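Local coordinates for beta-L-arabinobiosidase (Bacteroides thetaiotaomicron, PDB 5MQR), which probably hydrolyses glycosidic bonds in complex glycans, as a sialidase and beta-L-arabinobiosidase of a gut bacterium that degrades plant pectin, at residues N657-E662 with Y674-L679; S719-D724 with M1025-I1030; T320-Y325 with G385-S390; A335-K340 with T346-V351. All coordinates share one frame; numbering follows the deposited sequence.

Interaction 1: N657-E662 with Y674-L679; sequences NIPLFE and YRWWSL
A link between a helix and an edge strand packs on a helix here: Ile658 and Pro659, joining helix 647-657 to strand 660-662, lie against Trp676 of helix 666-680. Ile658 does most of the touching. Its CG2 methyl stands over one face of the indole, 3.7 Å from the centroid of the five-membered ring and 18° off its normal, a CH-pi contact. Because CG1 lies between the backbone N and the carbonyl carbon (chi1 67°), the other branch continues alongside, and Ile658 CD1 comes within 3.9 Å of Trp676 CD1. Pro659 adds a looser contact, its CD lying 4.3 Å from Trp676 CZ2. A branched aliphatic chain suits a broad flat partner. Were Trp676 cut back to alanine, the Ile658 methyls would probably lose their aromatic surface and a gap would open in this buried layer. Further out, Leu722, from the loop after helix 712-719, and Asn1022 of helix 1022-1029 also touch the Trp676 side chain, while Pro659 leans on Leu1056 and Val1059 of strand 1053-1061, the partner of strand 660-662.

Interaction 2: S719-D724 with M1025-I1030; sequences SRWLRD and MITGLI
Arg720 and Trp721 both send an N-H to a single oxygen, OD1 of Asp1023, Arg720 through NH2 in a salt bridge and Trp721 through NE1 in a hydrogen bond. Asp1023 also offers its carbonyl oxygen to Thr1027 OG1, so one residue positions side chains from both segments. Thr1027 turns CG2 to the other segment, 3.5 Å from Trp721 CZ2 and 3.6 Å from Arg720 NH2. In the MGH1-like glycoside hydrolase domain, consistent with the helical barrel of six-hairpin glycosidases, a type I turn from Ser719 to Leu722, at the end of helix 712-719, meets helix 1022-1029, where a pi-type turn bonds Ile1030 N to the carbonyl oxygen of Met1025 (present as selenomethionine). Over one face of Trp721 lies Ile1026, whose CG2 is 3.5 Å from the centroid of the six-membered ring and 12° off its normal; with CG1 beside the backbone N (chi1 -67°), CD1 reaches Trp721 CG at 3.6 Å. Over the opposite face is Arg720 CG, aliphatic cover for the indole, while the charged end goes to Asp1023 and Ala760 O.

Interaction 3: T320-Y325 with G385-S390; sequences TYATVY and GDLWVS
The flat groups stand outside the patch where Ala322 and Val324 meet Leu387 and Val389. The Tyr325 ring has the Thr323 carbonyl carbon at its edge, in plane, and touches Leu348 and Asn306; Tyr321 meets the ring of Tyr268. On the other strand Trp388 turns to Phe87, their planes about 55° apart, and touches Ile400 and Arg402. In both strands, then, alternation sends the aromatics to other neighbours and the aliphatic groups toward one another. Leu387 CD2 is shared by two partners: it is 4.2 Å from Ala322 CB and 4.3 Å from Val324 CG2, fitting beside the small alanine. Two residues along, the two valines slide past each other in opposite directions and bring their CG2 methyls 4.1 Å apart. Val324 places this methyl beside its backbone N because CG1 lies opposite that nitrogen (chi1 179°). Apolar residues of differing size suit such a layer: alanine admits the leucine methyl, and the valines keep close to the strand with their beta-branched chains. The strand axes approach to 9.7 Å and cross at -26°, a face-to-face separation too wide for backbone pairing. Ile336 of strand 334-339 also touches both Ala322 and Leu387, widening the apolar layer. Such packing of neighbouring sheets through aliphatic side chains is the way blades of a beta propeller meet, consistent with the BNR repeat-like family to which this region belongs.

Interaction 4: A335-K340 with T346-V351; sequences AISLSK and TTLNLV
Ser337 OG donates to Thr347 O at 2.7 Å, lying in the carbonyl plane; OG, beside the backbone N (chi1 -70°), is also hydrogen-bonded to Tyr325 OH. Leu338 N donates to Thr347 OG1 at 2.9 Å, a hydroxyl standing where a backbone carbonyl might. A water accepts from Thr347 OG1 and donates to Ile336 O and Asn349 OD1; Asn349 ND2 is held by Ser46 O. With an alanine in place of Ser337, Thr347 O and Tyr325 OH would probably both lose this hydroxyl partner. Strand 349-350 is the outermost strand of a four-stranded antiparallel sheet, probably a propeller blade: Ile336 and Asn349 form the hydrogen-bonded pair, Ile336 N 2.8 Å from Asn349 O and Asn349 N 2.9 Å from Ile336 O, and Ala335 with Leu350 the non-hydrogen-bonded one. Thr346 N donates to Leu338 O at 3.0 Å. The Val351 side chain crosses that of Ile336 at about a right angle, bringing CG2 3.6 Å from Ile336 CB, while on the side of Ser337 the Leu348 CD1 methyl rests 3.7 Å from Ala335 CB.

All four contacts are buried, but they fall into two well-separated pairs. Interactions 1 and 2 touch in the helical part of the chain: Asn657 O and OD1 probably accept from Arg723 N and Asp724 N, and Leu722 packs on Trp676. Both set isoleucine on tryptophan, but interaction 1 is apolar whereas interaction 2 adds a charged anchor at Asp1023. Interactions 3 and 4 meet in one sheet, where strands 321-325 and 334-339 are neighbours, while strand 387-393 of interaction 3 belongs to another. Their chemistry divides by place: interaction 4, at the sheet edge, is largely hydrogen-bonded, whereas interaction 3, between sheets, is wholly aliphatic. Centres of interactions 1 and 4 lie about 33 Å apart.

Interaction 1: N657-E662 with Y674-L679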
loop_
_atom_site.group_PDB
_atom_site.type_symbol
_atom_site.label_atom_id
_atom_site.label_comp_id
_atom_site.label_asym_id
_atom_site.label_seq_id
_atom_site.Cartn_x
_atom_site.Cartn_y
_atom_site.Cartn_z
ATOM N N ASN A 657 -6.864 -18.482 10.464
ATOM C CA ASN A 657 -5.635 -18.734 11.206
ATOM C C ASN A 657 -4.333 -18.297 10.600
ATOM O O ASN A 657 -3.415 -18.032 11.349
ATOM C CB ASN A 657 -5.567 -20.205 11.558
ATOM C CG ASN A 657 -6.516 -20.542 12.660
ATOM O OD1 ASN A 657 -6.227 -20.264 13.821
ATOM N ND2 ASN A 657 -7.693 -21.065 12.306
ATOM N N ILE A 658 -4.214 -18.217 9.277
ATOM C CA ILE A 658 -2.887 -18.017 8.722
ATOM C C ILE A 658 -2.504 -16.577 8.434
ATOM O O ILE A 658 -3.321 -15.805 7.928
ATOM C CB ILE A 658 -2.598 -18.932 7.526
ATOM C CG1 ILE A 658 -3.439 -18.637 6.294
ATOM C CG2 ILE A 658 -2.765 -20.387 7.940
ATOM C CD1 ILE A 658 -2.774 -19.158 5.037
ATOM N N PRO A 659 -1.245 -16.203 8.757
ATOM C CA PRO A 659 -0.734 -15.000 8.134
ATOM C C PRO A 659 -0.743 -15.181 6.624
ATOM O O PRO A 659 -0.666 -16.322 6.121
ATOM C CB PRO A 659 0.701 -14.876 8.692
ATOM C CG PRO A 659 0.675 -15.658 9.965
ATOM C CD PRO A 659 -0.260 -16.792 9.682
ATOM N N LEU A 660 -0.871 -14.087 5.897
ATOM C CA LEU A 660 -0.892 -14.158 4.437
ATOM C C LEU A 660 0.427 -13.691 3.836
ATOM O O LEU A 660 1.051 -12.777 4.364
ATOM C CB LEU A 660 -2.052 -13.335 3.889
ATOM C CG LEU A 660 -3.458 -13.747 4.363
ATOM C CD1 LEU A 660 -4.492 -12.723 3.902
ATOM C CD2 LEU A 660 -3.867 -15.135 3.891
ATOM N N PHE A 661 0.829 -14.300 2.728
ATOM C CA PHE A 661 2.111 -14.018 2.093
ATOM C C PHE A 661 1.943 -13.962 0.571
ATOM O O PHE A 661 1.154 -14.682 -0.005
ATOM C CB PHE A 661 3.146 -15.117 2.478
ATOM C CG PHE A 661 4.434 -15.079 1.673
ATOM C CD1 PHE A 661 5.443 -14.194 1.987
ATOM C CD2 PHE A 661 4.631 -15.928 0.605
ATOM C CE1 PHE A 661 6.622 -14.149 1.243
ATOM C CE2 PHE A 661 5.805 -15.885 -0.138
ATOM C CZ PHE A 661 6.799 -14.984 0.175
ATOM N N GLU A 662 2.705 -13.102 -0.073
ATOM C CA GLU A 662 2.882 -13.187 -1.514
ATOM C C GLU A 662 4.236 -12.696 -1.915
ATOM O O GLU A 662 4.845 -11.873 -1.229
ATOM C CB GLU A 662 1.832 -12.385 -2.301
ATOM C CG GLU A 662 1.849 -10.874 -2.072
ATOM C CD GLU A 662 1.020 -10.085 -3.085
ATOM O OE1 GLU A 662 0.141 -10.672 -3.792
ATOM O OE2 GLU A 662 1.252 -8.857 -3.162
ATOM N N TYR A 674 0.783 -24.313 0.845
ATOM C CA TYR A 674 0.731 -25.756 0.976
ATOM C C TYR A 674 1.084 -26.243 2.395
ATOM O O TYR A 674 0.427 -27.115 2.930
ATOM C CB TYR A 674 1.643 -26.448 -0.046
ATOM C CG TYR A 674 1.741 -27.953 0.166
ATOM C CD1 TYR A 674 0.700 -28.788 -0.199
ATOM C CD2 TYR A 674 2.842 -28.514 0.780
ATOM C CE1 TYR A 674 0.760 -30.151 0.013
ATOM C CE2 TYR A 674 2.925 -29.895 1.001
ATOM C CZ TYR A 674 1.880 -30.701 0.619
ATOM O OH TYR A 674 1.955 -32.054 0.813
ATOM N N ARG A 675 2.118 -25.679 2.984
ATOM C CA ARG A 675 2.613 -26.184 4.266
ATOM C C ARG A 675 1.642 -25.843 5.384
ATOM O O ARG A 675 1.522 -26.617 6.332
ATOM C CB ARG A 675 4.015 -25.667 4.569
ATOM C CG ARG A 675 5.098 -26.361 3.722
ATOM C CD ARG A 675 5.247 -27.847 4.044
ATOM N NE ARG A 675 5.608 -28.034 5.430
ATOM C CZ ARG A 675 6.832 -28.303 5.894
ATOM N NH1 ARG A 675 7.884 -28.487 5.083
ATOM N NH2 ARG A 675 6.999 -28.398 7.210
ATOM N N TRP A 676 0.920 -24.722 5.255
ATOM C CA TRP A 676 -0.159 -24.472 6.208
ATOM C C TRP A 676 -1.302 -25.490 6.040
ATOM O O TRP A 676 -1.810 -25.992 7.024
ATOM C CB TRP A 676 -0.715 -23.061 6.112
ATOM C CG TRP A 676 0.134 -22.009 6.691
ATOM C CD1 TRP A 676 0.531 -20.865 6.065
ATOM C CD2 TRP A 676 0.668 -21.947 8.014
ATOM N NE1 TRP A 676 1.289 -20.098 6.911
ATOM C CE2 TRP A 676 1.401 -20.736 8.110
ATOM C CE3 TRP A 676 0.638 -22.805 9.111
ATOM C CZ2 TRP A 676 2.086 -20.354 9.260
ATOM C CZ3 TRP A 676 1.306 -22.425 10.265
ATOM C CH2 TRP A 676 2.024 -21.208 10.332
ATOM N N TRP A 677 -1.683 -25.760 4.789
ATOM C CA TRP A 677 -2.750 -26.691 4.456
ATOM C C TRP A 677 -2.406 -28.108 4.920
ATOM O O TRP A 677 -3.268 -28.880 5.344
ATOM C CB TRP A 677 -2.966 -26.653 2.930
ATOM C CG TRP A 677 -3.986 -27.600 2.362
ATOM C CD1 TRP A 677 -5.326 -27.385 2.226
ATOM C CD2 TRP A 677 -3.729 -28.867 1.790
ATOM N NE1 TRP A 677 -5.923 -28.456 1.619
ATOM C CE2 TRP A 677 -4.962 -29.385 1.338
ATOM C CE3 TRP A 677 -2.577 -29.635 1.627
ATOM C CZ2 TRP A 677 -5.075 -30.637 0.740
ATOM C CZ3 TRP A 677 -2.687 -30.875 1.024
ATOM C CH2 TRP A 677 -3.929 -31.358 0.578
ATOM N N SER A 678 -1.132 -28.436 4.810
ATOM C CA SER A 678 -0.630 -29.701 5.251
ATOM C C SER A 678 -0.627 -29.810 6.772
ATOM O O SER A 678 -1.183 -30.750 7.316
ATOM C CB SER A 678 0.791 -29.888 4.750
ATOM O OG SER A 678 1.069 -31.250 4.907
ATOM N N LEU A 679 0.007 -28.845 7.438
ATOM C CA LEU A 679 0.070 -28.814 8.907
ATOM C C LEU A 679 -1.312 -28.971 9.526
ATOM O O LEU A 679 -1.484 -29.697 10.488
ATOM C CB LEU A 679 0.687 -27.508 9.405
ATOM C CG LEU A 679 0.773 -27.360 10.919
ATOM C CD1 LEU A 679 1.873 -28.248 11.472
ATOM C CD2 LEU A 679 1.002 -25.924 11.312
#

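Interaction 2: S719-D724 with M1025-I1030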
loop_
_atom_site.group_PDB
_atom_site.type_symbol
_atom_site.label_atom_id
_atom_site.label_comp_id
_atom_site.label_asym_id
_atom_site.label_seq_id
_atom_site.Cartn_x
_atom_site.Cartn_y
_atom_site.Cartn_z
ATOM N N SER A 719 3.592 -23.731 14.538
ATOM C CA SER A 719 2.210 -23.459 14.894
ATOM C C SER A 719 2.018 -22.179 15.688
ATOM O O SER A 719 0.887 -21.731 15.854
ATOM C CB SER A 719 1.612 -24.629 15.657
ATOM O OG SER A 719 1.712 -25.823 14.888
ATOM N N ARG A 720 3.104 -21.581 16.181
ATOM C CA ARG A 720 2.985 -20.368 16.997
ATOM C C ARG A 720 2.416 -19.187 16.208
ATOM O O ARG A 720 1.959 -18.229 16.819
ATOM C CB ARG A 720 4.313 -19.997 17.659
ATOM C CG ARG A 720 5.393 -19.521 16.691
ATOM C CD ARG A 720 6.724 -19.339 17.404
ATOM N NE ARG A 720 7.828 -19.169 16.451
ATOM C CZ ARG A 720 8.976 -18.529 16.704
ATOM N NH1 ARG A 720 9.183 -17.944 17.877
ATOM N NH2 ARG A 720 9.915 -18.444 15.756
ATOM N N TRP A 721 2.432 -19.277 14.869
ATOM C CA TRP A 721 1.924 -18.226 13.979
ATOM C C TRP A 721 0.438 -18.290 13.683
ATOM O O TRP A 721 -0.110 -17.359 13.086
ATOM C CB TRP A 721 2.725 -18.205 12.661
ATOM C CG TRP A 721 4.165 -17.989 12.914
ATOM C CD1 TRP A 721 5.145 -18.938 12.892
ATOM C CD2 TRP A 721 4.802 -16.766 13.305
ATOM N NE1 TRP A 721 6.350 -18.378 13.208
ATOM C CE2 TRP A 721 6.168 -17.047 13.479
ATOM C CE3 TRP A 721 4.351 -15.456 13.522
ATOM C CZ2 TRP A 721 7.087 -16.081 13.861
ATOM C CZ3 TRP A 721 5.267 -14.492 13.902
ATOM C CH2 TRP A 721 6.633 -14.812 14.065
ATOM N N LEU A 722 -0.213 -19.379 14.086
ATOM C CA LEU A 722 -1.645 -19.538 13.899
ATOM C C LEU A 722 -2.365 -18.574 14.825
ATOM O O LEU A 722 -2.069 -18.503 16.014
ATOM C CB LEU A 722 -2.092 -20.969 14.194
ATOM C CG LEU A 722 -1.481 -22.092 13.369
ATOM C CD1 LEU A 722 -2.008 -23.410 13.895
ATOM C CD2 LEU A 722 -1.741 -21.928 11.880
ATOM N N ARG A 723 -3.346 -17.863 14.282
ATOM C CA ARG A 723 -3.946 -16.727 14.973
ATOM C C ARG A 723 -4.881 -17.156 16.097
ATOM O O ARG A 723 -4.942 -16.491 17.112
ATOM C CB ARG A 723 -4.688 -15.823 13.975
ATOM C CG ARG A 723 -3.776 -15.091 12.974
ATOM C CD ARG A 723 -4.595 -14.245 11.996
ATOM N NE ARG A 723 -5.315 -13.238 12.773
ATOM C CZ ARG A 723 -4.860 -12.025 13.073
ATOM N NH1 ARG A 723 -3.682 -11.592 12.611
ATOM N NH2 ARG A 723 -5.591 -11.238 13.849
ATOM N N ASP A 724 -5.633 -18.247 15.911
ATOM C CA ASP A 724 -6.525 -18.723 16.962
ATOM C C ASP A 724 -5.684 -19.543 17.959
ATOM O O ASP A 724 -5.159 -20.595 17.606
ATOM C CB ASP A 724 -7.680 -19.536 16.386
ATOM C CG ASP A 724 -8.751 -19.875 17.416
ATOM O OD1 ASP A 724 -8.521 -19.804 18.633
ATOM O OD2 ASP A 724 -9.854 -20.254 16.986
HETATM N N MSE A 1025 10.082 -19.038 6.694
HETATM C CA MSE A 1025 9.620 -17.975 5.809
HETATM C C MSE A 1025 9.430 -16.685 6.592
HETATM O O MSE A 1025 9.919 -15.644 6.195
HETATM C CB MSE A 1025 8.324 -18.362 5.104
HETATM C CG MSE A 1025 8.437 -19.558 4.159
HETATM SE SE MSE A 1025 9.345 -19.008 2.505
HETATM C CE MSE A 1025 7.758 -18.077 1.786
ATOM N N ILE A 1026 8.758 -16.779 7.734
ATOM C CA ILE A 1026 8.393 -15.633 8.540
ATOM C C ILE A 1026 9.579 -15.029 9.298
ATOM O O ILE A 1026 9.740 -13.792 9.332
ATOM C CB ILE A 1026 7.265 -16.007 9.510
ATOM C CG1 ILE A 1026 5.991 -16.314 8.718
ATOM C CG2 ILE A 1026 6.986 -14.882 10.510
ATOM C CD1 ILE A 1026 4.898 -17.000 9.524
ATOM N N THR A 1027 10.404 -15.872 9.912
ATOM C CA THR A 1027 11.475 -15.369 10.775
ATOM C C THR A 1027 12.831 -15.219 10.106
ATOM O O THR A 1027 13.687 -14.524 10.653
ATOM C CB THR A 1027 11.679 -16.222 12.056
ATOM O OG1 THR A 1027 12.097 -17.541 11.700
ATOM C CG2 THR A 1027 10.420 -16.284 12.864
ATOM N N GLY A 1028 13.055 -15.880 8.970
ATOM C CA GLY A 1028 14.358 -15.864 8.323
ATOM C C GLY A 1028 14.310 -15.069 7.039
ATOM O O GLY A 1028 14.947 -14.010 6.922
ATOM N N LEU A 1029 13.543 -15.583 6.072
ATOM C CA LEU A 1029 13.393 -14.951 4.750
ATOM C C LEU A 1029 12.789 -13.537 4.834
ATOM O O LEU A 1029 13.420 -12.581 4.459
ATOM C CB LEU A 1029 12.541 -15.831 3.841
ATOM C CG LEU A 1029 12.679 -15.456 2.380
ATOM C CD1 LEU A 1029 13.960 -15.994 1.773
ATOM C CD2 LEU A 1029 11.508 -16.019 1.627
ATOM N N ILE A 1030 11.580 -13.421 5.355
ATOM C CA ILE A 1030 10.965 -12.118 5.613
ATOM C C ILE A 1030 11.654 -11.442 6.795
ATOM O O ILE A 1030 11.765 -10.223 6.840
ATOM C CB ILE A 1030 9.461 -12.261 5.932
ATOM C CG1 ILE A 1030 8.700 -12.850 4.740
ATOM C CG2 ILE A 1030 8.833 -10.921 6.330
ATOM C CD1 ILE A 1030 8.513 -11.878 3.600
#

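Interaction 3: T320-Y325 with G385-S390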
loop_
_atom_site.group_PDB
_atom_site.type_symbol
_atom_site.label_atom_id
_atom_site.label_comp_id
_atom_site.label_asym_id
_atom_site.label_seq_id
_atom_site.Cartn_x
_atom_site.Cartn_y
_atom_site.Cartn_z
ATOM N N THR A 320 7.592 8.567 -8.828
ATOM C CA THR A 320 6.666 7.935 -9.758
ATOM C C THR A 320 5.964 9.007 -10.611
ATOM O O THR A 320 6.329 10.180 -10.563
ATOM C CB THR A 320 5.665 7.026 -9.027
ATOM O OG1 THR A 320 4.745 7.806 -8.258
ATOM C CG2 THR A 320 6.407 6.029 -8.130
ATOM N N TYR A 321 5.010 8.580 -11.433
ATOM C CA TYR A 321 4.390 9.433 -12.404
ATOM C C TYR A 321 2.863 9.309 -12.314
ATOM O O TYR A 321 2.345 8.293 -11.833
ATOM C CB TYR A 321 4.924 9.066 -13.786
ATOM C CG TYR A 321 6.412 9.366 -13.952
ATOM C CD1 TYR A 321 7.391 8.450 -13.539
ATOM C CD2 TYR A 321 6.833 10.544 -14.527
ATOM C CE1 TYR A 321 8.753 8.712 -13.705
ATOM C CE2 TYR A 321 8.177 10.819 -14.687
ATOM C CZ TYR A 321 9.137 9.894 -14.270
ATOM O OH TYR A 321 10.462 10.189 -14.438
ATOM N N ALA A 322 2.172 10.367 -12.742
ATOM C CA ALA A 322 0.721 10.426 -12.759
ATOM C C ALA A 322 0.219 11.254 -13.946
ATOM O O ALA A 322 0.837 12.250 -14.339
ATOM C CB ALA A 322 0.174 11.005 -11.463
ATOM N N THR A 323 -0.911 10.816 -14.509
ATOM C CA THR A 323 -1.661 11.603 -15.486
ATOM C C THR A 323 -3.012 11.935 -14.886
ATOM O O THR A 323 -3.571 11.119 -14.161
ATOM C CB THR A 323 -1.839 10.862 -16.817
ATOM O OG1 THR A 323 -2.073 9.472 -16.557
ATOM C CG2 THR A 323 -0.621 11.006 -17.641
ATOM N N VAL A 324 -3.503 13.143 -15.160
ATOM C CA VAL A 324 -4.821 13.604 -14.722
ATOM C C VAL A 324 -5.551 14.109 -15.952
ATOM O O VAL A 324 -4.995 14.857 -16.748
ATOM C CB VAL A 324 -4.702 14.697 -13.640
ATOM C CG1 VAL A 324 -6.069 15.190 -13.190
ATOM C CG2 VAL A 324 -3.938 14.126 -12.441
ATOM N N TYR A 325 -6.775 13.635 -16.135
ATOM C CA TYR A 325 -7.500 13.815 -17.384
ATOM C C TYR A 325 -8.941 13.378 -17.258
ATOM O O TYR A 325 -9.296 12.682 -16.321
ATOM C CB TYR A 325 -6.846 13.029 -18.526
ATOM C CG TYR A 325 -6.731 11.514 -18.354
ATOM C CD1 TYR A 325 -5.838 10.952 -17.438
ATOM C CD2 TYR A 325 -7.475 10.643 -19.134
ATOM C CE1 TYR A 325 -5.702 9.564 -17.301
ATOM C CE2 TYR A 325 -7.350 9.259 -18.997
ATOM C CZ TYR A 325 -6.458 8.727 -18.082
ATOM O OH TYR A 325 -6.352 7.384 -17.930
ATOM N N GLY A 385 4.672 17.979 -0.610
ATOM C CA GLY A 385 5.086 16.846 -1.434
ATOM C C GLY A 385 3.977 16.283 -2.315
ATOM O O GLY A 385 4.218 15.350 -3.106
ATOM N N ASP A 386 2.783 16.849 -2.220
ATOM C CA ASP A 386 1.621 16.262 -2.849
ATOM C C ASP A 386 1.434 16.815 -4.265
ATOM O O ASP A 386 2.164 17.730 -4.699
ATOM C CB ASP A 386 0.367 16.516 -1.990
ATOM C CG ASP A 386 0.430 15.832 -0.628
ATOM O OD1 ASP A 386 1.000 14.741 -0.496
ATOM O OD2 ASP A 386 -0.126 16.377 0.331
ATOM N N LEU A 387 0.450 16.239 -4.959
ATOM C CA LEU A 387 0.112 16.569 -6.341
ATOM C C LEU A 387 -1.047 17.552 -6.367
ATOM O O LEU A 387 -2.151 17.212 -5.903
ATOM C CB LEU A 387 -0.295 15.313 -7.107
ATOM C CG LEU A 387 -0.926 15.466 -8.502
ATOM C CD1 LEU A 387 0.012 16.180 -9.446
ATOM C CD2 LEU A 387 -1.278 14.103 -9.066
ATOM N N TRP A 388 -0.803 18.745 -6.914
ATOM C CA TRP A 388 -1.814 19.777 -7.008
ATOM C C TRP A 388 -2.073 20.067 -8.463
ATOM O O TRP A 388 -1.129 20.324 -9.243
ATOM C CB TRP A 388 -1.347 21.035 -6.312
ATOM C CG TRP A 388 -1.227 20.939 -4.848
ATOM C CD1 TRP A 388 -0.185 20.441 -4.157
ATOM C CD2 TRP A 388 -2.156 21.423 -3.882
ATOM N NE1 TRP A 388 -0.412 20.550 -2.805
ATOM C CE2 TRP A 388 -1.615 21.161 -2.613
ATOM C CE3 TRP A 388 -3.390 22.054 -3.963
ATOM C CZ2 TRP A 388 -2.270 21.510 -1.437
ATOM C CZ3 TRP A 388 -4.032 22.398 -2.800
ATOM C CH2 TRP A 388 -3.479 22.126 -1.556
ATOM N N VAL A 389 -3.348 20.013 -8.828
ATOM C CA VAL A 389 -3.779 20.190 -10.200
ATOM C C VAL A 389 -4.906 21.203 -10.233
ATOM O O VAL A 389 -5.887 21.072 -9.492
ATOM C CB VAL A 389 -4.302 18.870 -10.828
ATOM C CG1 VAL A 389 -4.664 19.091 -12.288
ATOM C CG2 VAL A 389 -3.227 17.782 -10.762
ATOM N N SER A 390 -4.750 22.190 -11.110
ATOM C CA SER A 390 -5.769 23.178 -11.397
ATOM C C SER A 390 -6.669 22.703 -12.545
ATOM O O SER A 390 -6.249 21.923 -13.396
ATOM C CB SER A 390 -5.115 24.527 -11.730
ATOM O OG SER A 390 -4.478 24.529 -13.009
#

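Interaction 4: A335-K340 with T346-V351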
loop_
_atom_site.group_PDB
_atom_site.type_symbol
_atom_site.label_atom_id
_atom_site.label_comp_id
_atom_site.label_asym_id
_atom_site.label_seq_id
_atom_site.Cartn_x
_atom_site.Cartn_y
_atom_site.Cartn_z
ATOM N N ALA A 335 -10.031 12.238 -13.636
ATOM C CA ALA A 335 -9.469 10.993 -13.130
ATOM C C ALA A 335 -7.948 11.069 -13.086
ATOM O O ALA A 335 -7.337 11.978 -13.649
ATOM C CB ALA A 335 -9.909 9.848 -14.032
ATOM N N ILE A 336 -7.357 10.093 -12.419
ATOM C CA ILE A 336 -5.920 9.978 -12.279
ATOM C C ILE A 336 -5.505 8.534 -12.614
ATOM O O ILE A 336 -6.175 7.560 -12.219
ATOM C CB ILE A 336 -5.422 10.400 -10.872
ATOM C CG1 ILE A 336 -3.879 10.313 -10.793
ATOM C CG2 ILE A 336 -6.088 9.589 -9.747
ATOM C CD1 ILE A 336 -3.287 10.911 -9.529
ATOM N N SER A 337 -4.415 8.426 -13.371
ATOM C CA SER A 337 -3.772 7.168 -13.684
ATOM C C SER A 337 -2.315 7.236 -13.207
ATOM O O SER A 337 -1.658 8.251 -13.382
ATOM C CB SER A 337 -3.834 6.878 -15.205
ATOM O OG SER A 337 -5.145 6.577 -15.686
ATOM N N LEU A 338 -1.815 6.144 -12.639
ATOM C CA LEU A 338 -0.443 6.072 -12.104
ATOM C C LEU A 338 0.483 5.197 -12.949
ATOM O O LEU A 338 0.025 4.296 -13.671
ATOM C CB LEU A 338 -0.473 5.536 -10.668
ATOM C CG LEU A 338 -1.442 6.267 -9.731
ATOM C CD1 LEU A 338 -1.490 5.576 -8.385
ATOM C CD2 LEU A 338 -1.088 7.747 -9.591
ATOM N N SER A 339 1.784 5.497 -12.854
ATOM C CA SER A 339 2.850 4.798 -13.567
ATOM C C SER A 339 4.087 4.849 -12.704
ATOM O O SER A 339 4.370 5.894 -12.098
ATOM C CB SER A 339 3.174 5.487 -14.897
ATOM O OG SER A 339 4.278 4.892 -15.571
ATOM N N LYS A 340 4.805 3.723 -12.638
ATOM C CA LYS A 340 6.094 3.651 -11.940
ATOM C C LYS A 340 7.259 4.189 -12.763
ATOM O O LYS A 340 8.285 4.540 -12.194
ATOM C CB LYS A 340 6.409 2.202 -11.515
ATOM C CG LYS A 340 6.720 1.254 -12.668
ATOM C CD LYS A 340 7.349 -0.023 -12.176
ATOM C CE LYS A 340 7.724 -0.952 -13.331
ATOM N NZ LYS A 340 7.077 -2.272 -13.099
ATOM N N THR A 346 -1.140 2.101 -15.370
ATOM C CA THR A 346 -1.805 0.853 -15.014
ATOM C C THR A 346 -3.057 0.992 -14.178
ATOM O O THR A 346 -3.725 0.003 -13.973
ATOM C CB THR A 346 -0.825 -0.066 -14.234
ATOM O OG1 THR A 346 -0.423 0.576 -13.027
ATOM C CG2 THR A 346 0.425 -0.331 -15.068
ATOM N N THR A 347 -3.379 2.192 -13.690
ATOM C CA THR A 347 -4.543 2.412 -12.825
ATOM C C THR A 347 -5.455 3.521 -13.375
ATOM O O THR A 347 -5.038 4.338 -14.213
ATOM C CB THR A 347 -4.098 2.835 -11.391
ATOM O OG1 THR A 347 -3.452 4.120 -11.425
ATOM C CG2 THR A 347 -3.138 1.796 -10.783
ATOM N N LEU A 348 -6.682 3.550 -12.864
ATOM C CA LEU A 348 -7.639 4.605 -13.174
ATOM C C LEU A 348 -8.564 4.795 -11.990
ATOM O O LEU A 348 -9.305 3.896 -11.639
ATOM C CB LEU A 348 -8.441 4.267 -14.418
ATOM C CG LEU A 348 -9.412 5.359 -14.879
ATOM C CD1 LEU A 348 -8.627 6.581 -15.328
ATOM C CD2 LEU A 348 -10.309 4.835 -15.980
ATOM N N ASN A 349 -8.483 5.959 -11.366
ATOM C CA ASN A 349 -9.290 6.312 -10.199
ATOM C C ASN A 349 -9.747 7.766 -10.299
ATOM O O ASN A 349 -9.319 8.514 -11.189
ATOM C CB ASN A 349 -8.469 6.108 -8.930
ATOM C CG ASN A 349 -8.124 4.639 -8.693
ATOM O OD1 ASN A 349 -7.052 4.179 -9.082
ATOM N ND2 ASN A 349 -9.054 3.899 -8.101
ATOM N N LEU A 350 -10.634 8.143 -9.392
ATOM C CA LEU A 350 -11.277 9.460 -9.399
ATOM C C LEU A 350 -10.466 10.527 -8.675
ATOM O O LEU A 350 -9.877 10.279 -7.604
ATOM C CB LEU A 350 -12.646 9.355 -8.731
ATOM C CG LEU A 350 -13.563 10.582 -8.849
ATOM C CD1 LEU A 350 -14.065 10.696 -10.283
ATOM C CD2 LEU A 350 -14.695 10.405 -7.857
ATOM N N VAL A 351 -10.436 11.714 -9.274
ATOM C CA VAL A 351 -9.960 12.928 -8.614
ATOM C C VAL A 351 -11.189 13.777 -8.274
ATOM O O VAL A 351 -11.418 14.049 -7.111
ATOM C CB VAL A 351 -8.978 13.720 -9.496
ATOM C CG1 VAL A 351 -8.625 15.063 -8.860
ATOM C CG2 VAL A 351 -7.721 12.896 -9.745
HETATM O O HOH W 1 -5.216 5.754 -10.323
#